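Gamma-glutamyltranspeptidase (Klebsiella pneumoniae subsp. pneumoniae, PDB 5HFT) catalyses the conversion of oxamate to oxalate in the uric acid degradation pathway and belongs to the gamma-glutamyltransferase family. Local coordinates at residues V151-L155 with L218-L223; A162-V168 with G203-P209; Q172-A177 with A199-G203. All coordinates share one frame; numbering follows the deposited sequence.

Contact 1 (V151-L155 with L218-L223); sequences VARLL and LASDGL
Val151 lays its CG2 methyl against the branched end of Leu223, with 3.4 Å between Val151 CG2 and Leu223 CD2, and the two side chains overlap alongside each other, running in opposite senses. That methyl is placed by a chi1 of 54°, which sets CG2 anti to the backbone N, while CG1 turns toward the carbonyl of Ala219. Leu155, just past the short helix, reaches across with its CD1 at about a right angle to Leu218, 3.8 Å from Leu218 CB, and also meets the CB of Ala219 and the CD1 of Leu223. On the outer, solvent-facing side the backbones approach through two alanines, Ala152 and Ala219, whose CA atoms are 4.6 Å apart and whose CB methyls touch at 4.2 Å. No hydrogen bond crosses; the segments meet through apolar packing. At Gly222, with positive phi, the chain leaves helix 209-221, and Leu223 folds back to the interface. Leu155 also touches Ala65 of helix 56-70, and Leu223 touches Leu138 of helix 130-144. A close alanine pair flanked by branched aliphatic side chains is typical of helix-helix packing, here joining the single turn 151-154 to the C-terminal end of helix 209-221.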
loop_
_atom_site.group_PDB
_atom_site.type_symbol
_atom_site.label_atom_id
_atom_site.label_comp_id
_atom_site.label_asym_id
_atom_site.label_seq_id
_atom_site.Cartn_x
_atom_site.Cartn_y
_atom_site.Cartn_z
ATOM N N VAL A 151 19.114 10.350 5.146
ATOM C CA VAL A 151 17.955 9.689 5.749
ATOM C C VAL A 151 17.262 10.603 6.761
ATOM O O VAL A 151 16.028 10.711 6.778
ATOM C CB VAL A 151 18.388 8.351 6.389
ATOM C CG1 VAL A 151 19.546 8.565 7.362
ATOM C CG2 VAL A 151 17.238 7.702 7.128
ATOM N N ALA A 152 18.048 11.308 7.591
ATOM C CA ALA A 152 17.497 12.225 8.590
ATOM C C ALA A 152 16.613 13.286 7.956
ATOM O O ALA A 152 15.753 13.860 8.631
ATOM C CB ALA A 152 18.623 12.884 9.393
ATOM N N ARG A 153 16.835 13.579 6.681
ATOM C CA ARG A 153 15.948 14.471 5.951
ATOM C C ARG A 153 14.655 13.760 5.549
ATOM O O ARG A 153 13.567 14.338 5.680
ATOM C CB ARG A 153 16.665 15.028 4.718
ATOM C CG ARG A 153 15.813 15.965 3.910
ATOM C CD ARG A 153 15.378 17.141 4.754
ATOM N NE ARG A 153 14.207 17.807 4.192
ATOM C CZ ARG A 153 12.954 17.498 4.517
ATOM N NH1 ARG A 153 12.723 16.535 5.398
ATOM N NH2 ARG A 153 11.928 18.146 3.973
ATOM N N LEU A 154 14.740 12.495 5.103
ATOM C CA LEU A 154 13.541 11.800 4.638
ATOM C C LEU A 154 12.515 11.576 5.752
ATOM O O LEU A 154 11.313 11.495 5.473
ATOM C CB LEU A 154 13.927 10.470 4.012
ATOM C CG LEU A 154 14.970 10.502 2.895
ATOM C CD1 LEU A 154 15.075 9.119 2.287
ATOM C CD2 LEU A 154 14.636 11.538 1.823
ATOM N N LEU A 155 12.959 11.444 7.008
ATOM C CA LEU A 155 12.065 11.219 8.139
ATOM C C LEU A 155 11.725 12.487 8.899
ATOM O O LEU A 155 10.964 12.420 9.863
ATOM C CB LEU A 155 12.669 10.222 9.125
ATOM C CG LEU A 155 13.117 8.906 8.529
ATOM C CD1 LEU A 155 13.842 8.137 9.622
ATOM C CD2 LEU A 155 11.913 8.176 7.983
ATOM N N LEU A 218 15.714 5.594 13.892
ATOM C CA LEU A 218 15.933 5.263 12.484
ATOM C C LEU A 218 16.817 6.295 11.801
ATOM O O LEU A 218 17.632 5.944 10.941
ATOM C CB LEU A 218 14.601 5.134 11.749
ATOM C CG LEU A 218 13.766 3.911 12.135
ATOM C CD1 LEU A 218 12.478 3.824 11.328
ATOM C CD2 LEU A 218 14.594 2.634 11.992
ATOM N N ALA A 219 16.679 7.573 12.182
ATOM C CA ALA A 219 17.440 8.641 11.535
ATOM C C ALA A 219 18.899 8.648 11.981
ATOM O O ALA A 219 19.787 8.990 11.192
ATOM C CB ALA A 219 16.791 9.999 11.806
ATOM N N SER A 220 19.168 8.318 13.248
ATOM C CA SER A 220 20.546 8.324 13.732
ATOM C C SER A 220 21.274 7.064 13.304
ATOM O O SER A 220 22.386 7.141 12.763
ATOM C CB SER A 220 20.588 8.428 15.261
ATOM O OG SER A 220 19.673 9.391 15.759
ATOM N N ASP A 221 20.636 5.896 13.543
ATOM C CA ASP A 221 21.168 4.560 13.266
ATOM C C ASP A 221 21.003 4.101 11.826
ATOM O O ASP A 221 21.763 3.233 11.399
ATOM C CB ASP A 221 20.480 3.497 14.136
ATOM C CG ASP A 221 20.877 3.559 15.595
ATOM O OD1 ASP A 221 22.010 4.001 15.871
ATOM O OD2 ASP A 221 20.065 3.130 16.452
ATOM N N GLY A 222 20.028 4.614 11.086
ATOM C CA GLY A 222 19.775 4.090 9.754
ATOM C C GLY A 222 18.552 3.185 9.699
ATOM O O GLY A 222 18.187 2.516 10.674
ATOM N N LEU A 223 17.893 3.171 8.533
ATOM C CA LEU A 223 16.645 2.425 8.402
ATOM C C LEU A 223 16.837 0.951 8.709
ATOM O O LEU A 223 15.943 0.308 9.263
ATOM C CB LEU A 223 16.040 2.587 7.007
ATOM C CG LEU A 223 15.566 3.935 6.445
ATOM C CD1 LEU A 223 14.892 4.799 7.524
ATOM C CD2 LEU A 223 16.695 4.682 5.718
#

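Contact 2 (A162-V168 with G203-P209); sequences AEDGIPV and GSRFRQP
The guanidinium of Arg207 carries the carbonyl oxygen of Asp164 over the centre of one face, 3.9 Å above its plane, while Arg205 receives the same oxygen at the edge of its own guanidinium. The Phe206 ring has CG1 of Ile166 at its edge and CG2 of Val168 in an oblique position. Both arginines thus turn to the main-chain oxygens of Glu163 and Asp164: Arg205 NE bonds to Asp164 O, at a modelled distance too short to be trusted, and Arg207 NE makes a weak bond to Glu163 O. An extended Arg205 chain, with CG anti to the backbone N (chi1 -170°), carries its headgroup back to the Asp164 carbonyl. Asp164 and Glu163 do not bring their carboxylates into contact with these arginines; Glu163 instead forms a salt bridge with Arg216. The backbones form a two-stranded antiparallel sheet, in which Ile166 and Phe206 are a hydrogen-bonded pair (Ile166 N to Phe206 O 2.8 Å, Phe206 N to Ile166 O 3.1 Å) and Pro167 faces Arg205 as a non-hydrogen-bonded one. Beyond it, Val168 N bonds to Ser204 O at 2.9 Å, and Gly203 N to Val168 O at 3.0 Å. Gly165, with positive phi, makes the turn from helix to strand. Gln208, the N-cap residue of helix 209-221, gives its backbone N to Ala162 O over 2.7 Å in a nearly straight bond (170°). The side chains of Ile166 and Phe206 share one face of the sheet, where both touch Gln172 of helix 170-178.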
loop_
_atom_site.group_PDB
_atom_site.type_symbol
_atom_site.label_atom_id
_atom_site.label_comp_id
_atom_site.label_asym_id
_atom_site.label_seq_id
_atom_site.Cartn_x
_atom_site.Cartn_y
_atom_site.Cartn_z
ATOM N N ALA A 162 5.018 13.506 14.908
ATOM C CA ALA A 162 4.852 12.612 16.049
ATOM C C ALA A 162 5.014 13.355 17.374
ATOM O O ALA A 162 4.167 13.224 18.263
ATOM C CB ALA A 162 5.841 11.443 15.944
ATOM N N GLU A 163 6.104 14.124 17.518
ATOM C CA GLU A 163 6.354 14.892 18.739
ATOM C C GLU A 163 5.345 16.017 18.917
ATOM O O GLU A 163 4.908 16.317 20.032
ATOM C CB GLU A 163 7.747 15.521 18.701
ATOM C CG GLU A 163 8.909 14.586 18.848
ATOM C CD GLU A 163 9.266 14.291 20.296
ATOM O OE1 GLU A 163 8.451 13.663 21.020
ATOM O OE2 GLU A 163 10.379 14.683 20.709
ATOM N N ASP A 164 5.014 16.688 17.829
ATOM C CA ASP A 164 4.293 17.942 17.890
ATOM C C ASP A 164 2.833 17.785 17.532
ATOM O O ASP A 164 2.043 18.689 17.808
ATOM C CB ASP A 164 5.009 18.946 16.981
ATOM C CG ASP A 164 6.504 19.002 17.283
ATOM O OD1 ASP A 164 6.847 19.466 18.385
ATOM O OD2 ASP A 164 7.335 18.521 16.486
ATOM N N GLY A 165 2.480 16.697 16.873
ATOM C CA GLY A 165 1.112 16.253 16.778
ATOM C C GLY A 165 0.577 16.294 15.362
ATOM O O GLY A 165 1.103 16.985 14.489
ATOM N N ILE A 166 -0.525 15.582 15.167
ATOM C CA ILE A 166 -1.227 15.553 13.890
ATOM C C ILE A 166 -2.636 16.067 14.141
ATOM O O ILE A 166 -3.138 16.025 15.280
ATOM C CB ILE A 166 -1.257 14.136 13.270
ATOM C CG1 ILE A 166 -2.004 13.154 14.185
ATOM C CG2 ILE A 166 0.147 13.662 12.977
ATOM C CD1 ILE A 166 -2.576 11.939 13.494
ATOM N N PRO A 167 -3.304 16.560 13.107
ATOM C CA PRO A 167 -4.749 16.784 13.220
ATOM C C PRO A 167 -5.446 15.438 13.179
ATOM O O PRO A 167 -5.321 14.710 12.192
ATOM C CB PRO A 167 -5.079 17.637 11.988
ATOM C CG PRO A 167 -3.734 18.154 11.493
ATOM C CD PRO A 167 -2.742 17.108 11.860
ATOM N N VAL A 168 -6.140 15.084 14.264
ATOM C CA VAL A 168 -6.787 13.773 14.274
ATOM C C VAL A 168 -7.743 13.703 13.099
ATOM O O VAL A 168 -8.644 14.534 12.949
ATOM C CB VAL A 168 -7.485 13.496 15.615
ATOM C CG1 VAL A 168 -8.235 12.171 15.576
ATOM C CG2 VAL A 168 -6.474 13.416 16.695
ATOM N N GLY A 203 -10.148 16.526 14.682
ATOM C CA GLY A 203 -9.726 17.914 14.710
ATOM C C GLY A 203 -8.844 18.311 15.874
ATOM O O GLY A 203 -8.378 19.461 15.903
ATOM N N SER A 204 -8.564 17.391 16.805
ATOM C CA SER A 204 -7.702 17.651 17.951
ATOM C C SER A 204 -6.254 17.335 17.613
ATOM O O SER A 204 -5.956 16.567 16.699
ATOM C CB SER A 204 -8.108 16.802 19.160
ATOM O OG SER A 204 -8.117 15.421 18.815
ATOM N N ARG A 205 -5.350 17.929 18.385
ATOM C CA ARG A 205 -3.931 17.651 18.237
ATOM C C ARG A 205 -3.614 16.353 18.966
ATOM O O ARG A 205 -3.993 16.183 20.128
ATOM C CB ARG A 205 -3.091 18.808 18.789
ATOM C CG ARG A 205 -1.596 18.713 18.466
ATOM C CD ARG A 205 -0.948 20.077 18.518
ATOM N NE ARG A 205 0.258 20.183 17.687
ATOM C CZ ARG A 205 0.590 21.284 17.018
ATOM N NH1 ARG A 205 1.702 21.335 16.283
ATOM N NH2 ARG A 205 -0.224 22.334 17.069
ATOM N N PHE A 206 -2.951 15.425 18.274
ATOM C CA PHE A 206 -2.672 14.091 18.799
ATOM C C PHE A 206 -1.188 13.820 18.607
ATOM O O PHE A 206 -0.675 13.952 17.491
ATOM C CB PHE A 206 -3.514 13.028 18.091
ATOM C CG PHE A 206 -3.256 11.624 18.551
ATOM C CD1 PHE A 206 -3.770 11.179 19.764
ATOM C CD2 PHE A 206 -2.558 10.727 17.750
ATOM C CE1 PHE A 206 -3.559 9.883 20.192
ATOM C CE2 PHE A 206 -2.339 9.432 18.164
ATOM C CZ PHE A 206 -2.848 9.004 19.406
ATOM N N ARG A 207 -0.500 13.493 19.699
ATOM C CA ARG A 207 0.938 13.272 19.720
ATOM C C ARG A 207 1.219 11.781 19.748
ATOM O O ARG A 207 0.325 10.960 19.926
ATOM C CB ARG A 207 1.601 13.968 20.925
ATOM C CG ARG A 207 1.860 15.458 20.717
ATOM C CD ARG A 207 2.173 16.201 21.992
ATOM N NE ARG A 207 2.835 17.488 21.735
ATOM C CZ ARG A 207 2.216 18.674 21.704
ATOM N NH1 ARG A 207 0.900 18.758 21.890
ATOM N NH2 ARG A 207 2.911 19.785 21.473
ATOM N N GLN A 208 2.449 11.434 19.430
ATOM C CA GLN A 208 2.927 10.058 19.534
ATOM C C GLN A 208 4.365 10.175 19.995
ATOM O O GLN A 208 5.305 10.085 19.195
ATOM C CB GLN A 208 2.800 9.283 18.217
ATOM C CG GLN A 208 1.370 8.916 17.811
ATOM C CD GLN A 208 1.302 8.149 16.480
ATOM O OE1 GLN A 208 0.612 8.549 15.544
ATOM N NE2 GLN A 208 2.016 7.031 16.411
ATOM N N PRO A 209 4.577 10.434 21.285
ATOM C CA PRO A 209 5.943 10.681 21.754
ATOM C C PRO A 209 6.809 9.452 21.640
ATOM O O PRO A 209 8.026 9.581 21.453
ATOM C CB PRO A 209 5.748 11.094 23.221
ATOM C CG PRO A 209 4.280 11.275 23.394
ATOM C CD PRO A 209 3.617 10.416 22.391
#

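Contact 3 (Q172-A177 with A199-G203); sequences QAHATA and APRPG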
loop_
_atom_site.group_PDB
_atom_site.type_symbol
_atom_site.label_atom_id
_atom_site.label_comp_id
_atom_site.label_asym_id
_atom_site.label_seq_id
_atom_site.Cartn_x
_atom_site.Cartn_y
_atom_site.Cartn_z
ATOM N N GLN A 172 -9.512 8.006 11.818
ATOM C CA GLN A 172 -8.758 7.537 12.981
ATOM C C GLN A 172 -9.607 7.569 14.239
ATOM O O GLN A 172 -9.534 6.654 15.070
ATOM C CB GLN A 172 -7.509 8.381 13.200
ATOM C CG GLN A 172 -6.836 8.065 14.508
ATOM C CD GLN A 172 -5.582 8.872 14.721
ATOM O OE1 GLN A 172 -5.103 9.546 13.806
ATOM N NE2 GLN A 172 -5.040 8.820 15.939
ATOM N N ALA A 173 -10.380 8.643 14.425
ATOM C CA ALA A 173 -11.308 8.686 15.550
ATOM C C ALA A 173 -12.371 7.594 15.430
ATOM O O ALA A 173 -12.665 6.888 16.404
ATOM C CB ALA A 173 -11.949 10.065 15.651
ATOM N N HIS A 174 -12.948 7.431 14.238
ATOM C CA HIS A 174 -14.007 6.444 14.051
ATOM C C HIS A 174 -13.478 5.030 14.249
ATOM O O HIS A 174 -14.051 4.243 15.013
ATOM C CB HIS A 174 -14.632 6.598 12.658
ATOM C CG HIS A 174 -15.766 5.654 12.384
ATOM N ND1 HIS A 174 -15.629 4.533 11.589
ATOM C CD2 HIS A 174 -17.059 5.666 12.794
ATOM C CE1 HIS A 174 -16.787 3.898 11.521
ATOM N NE2 HIS A 174 -17.671 4.564 12.244
ATOM N N ALA A 175 -12.382 4.686 13.564
ATOM C CA ALA A 175 -11.799 3.357 13.722
ATOM C C ALA A 175 -11.504 3.043 15.185
ATOM O O ALA A 175 -11.794 1.942 15.657
ATOM C CB ALA A 175 -10.527 3.239 12.889
ATOM N N THR A 176 -10.924 4.007 15.911
ATOM C CA THR A 176 -10.627 3.819 17.327
ATOM C C THR A 176 -11.890 3.635 18.157
ATOM O O THR A 176 -11.939 2.767 19.033
ATOM C CB THR A 176 -9.798 4.979 17.851
ATOM O OG1 THR A 176 -8.559 5.013 17.126
ATOM C CG2 THR A 176 -9.529 4.819 19.336
ATOM N N ALA A 177 -12.919 4.443 17.916
ATOM C CA ALA A 177 -14.169 4.257 18.655
ATOM C C ALA A 177 -14.778 2.891 18.358
ATOM O O ALA A 177 -15.182 2.158 19.268
ATOM C CB ALA A 177 -15.161 5.363 18.301
ATOM N N ALA A 199 -11.845 7.416 22.409
ATOM C CA ALA A 199 -11.284 7.788 21.107
ATOM C C ALA A 199 -11.038 9.293 21.027
ATOM O O ALA A 199 -11.892 10.087 21.445
ATOM C CB ALA A 199 -12.219 7.370 19.969
ATOM N N PRO A 200 -9.909 9.721 20.456
ATOM C CA PRO A 200 -9.604 11.161 20.412
ATOM C C PRO A 200 -10.582 11.888 19.508
ATOM O O PRO A 200 -11.142 11.315 18.573
ATOM C CB PRO A 200 -8.182 11.217 19.847
ATOM C CG PRO A 200 -8.000 9.908 19.141
ATOM C CD PRO A 200 -8.839 8.899 19.857
ATOM N N ARG A 201 -10.803 13.152 19.807
ATOM C CA ARG A 201 -11.789 13.940 19.073
ATOM C C ARG A 201 -11.233 14.332 17.707
ATOM O O ARG A 201 -10.065 14.722 17.603
ATOM C CB ARG A 201 -12.187 15.189 19.870
ATOM N N PRO A 202 -12.009 14.174 16.641
ATOM C CA PRO A 202 -11.571 14.661 15.329
ATOM C C PRO A 202 -11.211 16.142 15.386
ATOM O O PRO A 202 -11.848 16.926 16.091
ATOM C CB PRO A 202 -12.791 14.403 14.440
ATOM C CG PRO A 202 -13.523 13.256 15.119
ATOM C CD PRO A 202 -13.312 13.482 16.581
ATOM N N GLY A 203 -10.148 16.526 14.682
ATOM C CA GLY A 203 -9.726 17.914 14.710
ATOM C C GLY A 203 -8.844 18.311 15.874
ATOM O O GLY A 203 -8.378 19.461 15.903
#
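Apolar contacts carry most of this interface, and they come from one side of helix 170-178, where Ala173, Thr176 and Ala177 lie at positions i, i+3 and i+4. The methyl of Ala199 settles among them: its CB is 3.9 Å from Ala177 CB and 3.8 Å from Thr176 CG2. Thr176 offers its methyl because chi1 of -61° puts OG1 beside the backbone N and leaves CG2 anti to that nitrogen. Nearer the start of the helix, Ala173 CB meets the ring of Pro202 at CG, 3.6 Å away. The ring of Pro200 grazes Thr176 CG2 through its CD atom. In methyl-to-carbonyl packing, Ala173 CB lies against Pro200 O and Ala199 CB against Ala173 O. No hydrogen bond crosses; within the helix, Thr176 OG1 donates to Gln172 O at 2.8 Å, almost in line with the carbonyl, and that oxygen also accepts the Thr176 backbone N. Both the threonine hydroxyl and the carbonyl are thereby satisfied without the opposing loop. Residues 199-202 run in an extended, polyproline II-like conformation, favoured by their two prolines, along the helix flank. This loop follows helix 189-193 and leads into strand 205-206, while Thr176 also touches Leu194 and an aromatic side chain of another chain.

The six segments are nested like a folded ribbon: 151-155, 162-168 and 172-177 run outward along the chain, and 199-203, 203-209 and 218-223 return in reverse order. Contact 3 thus lies inside the loop closed by contact 2, which lies inside that closed by contact 1. Contacts 2 and 3 share Gly203 and touch, with centres 12 Å apart; Val168 packs against Arg201 and Pro202. Contact 1 stands apart, its centre 21 Å from that of contact 2 and 29 Å from that of contact 3, but helix 209-221 connects it to the small sheet. Together they tie the chain from helix 151-154 to helix 209-221 into one hairpin-like excursion, closed at three levels.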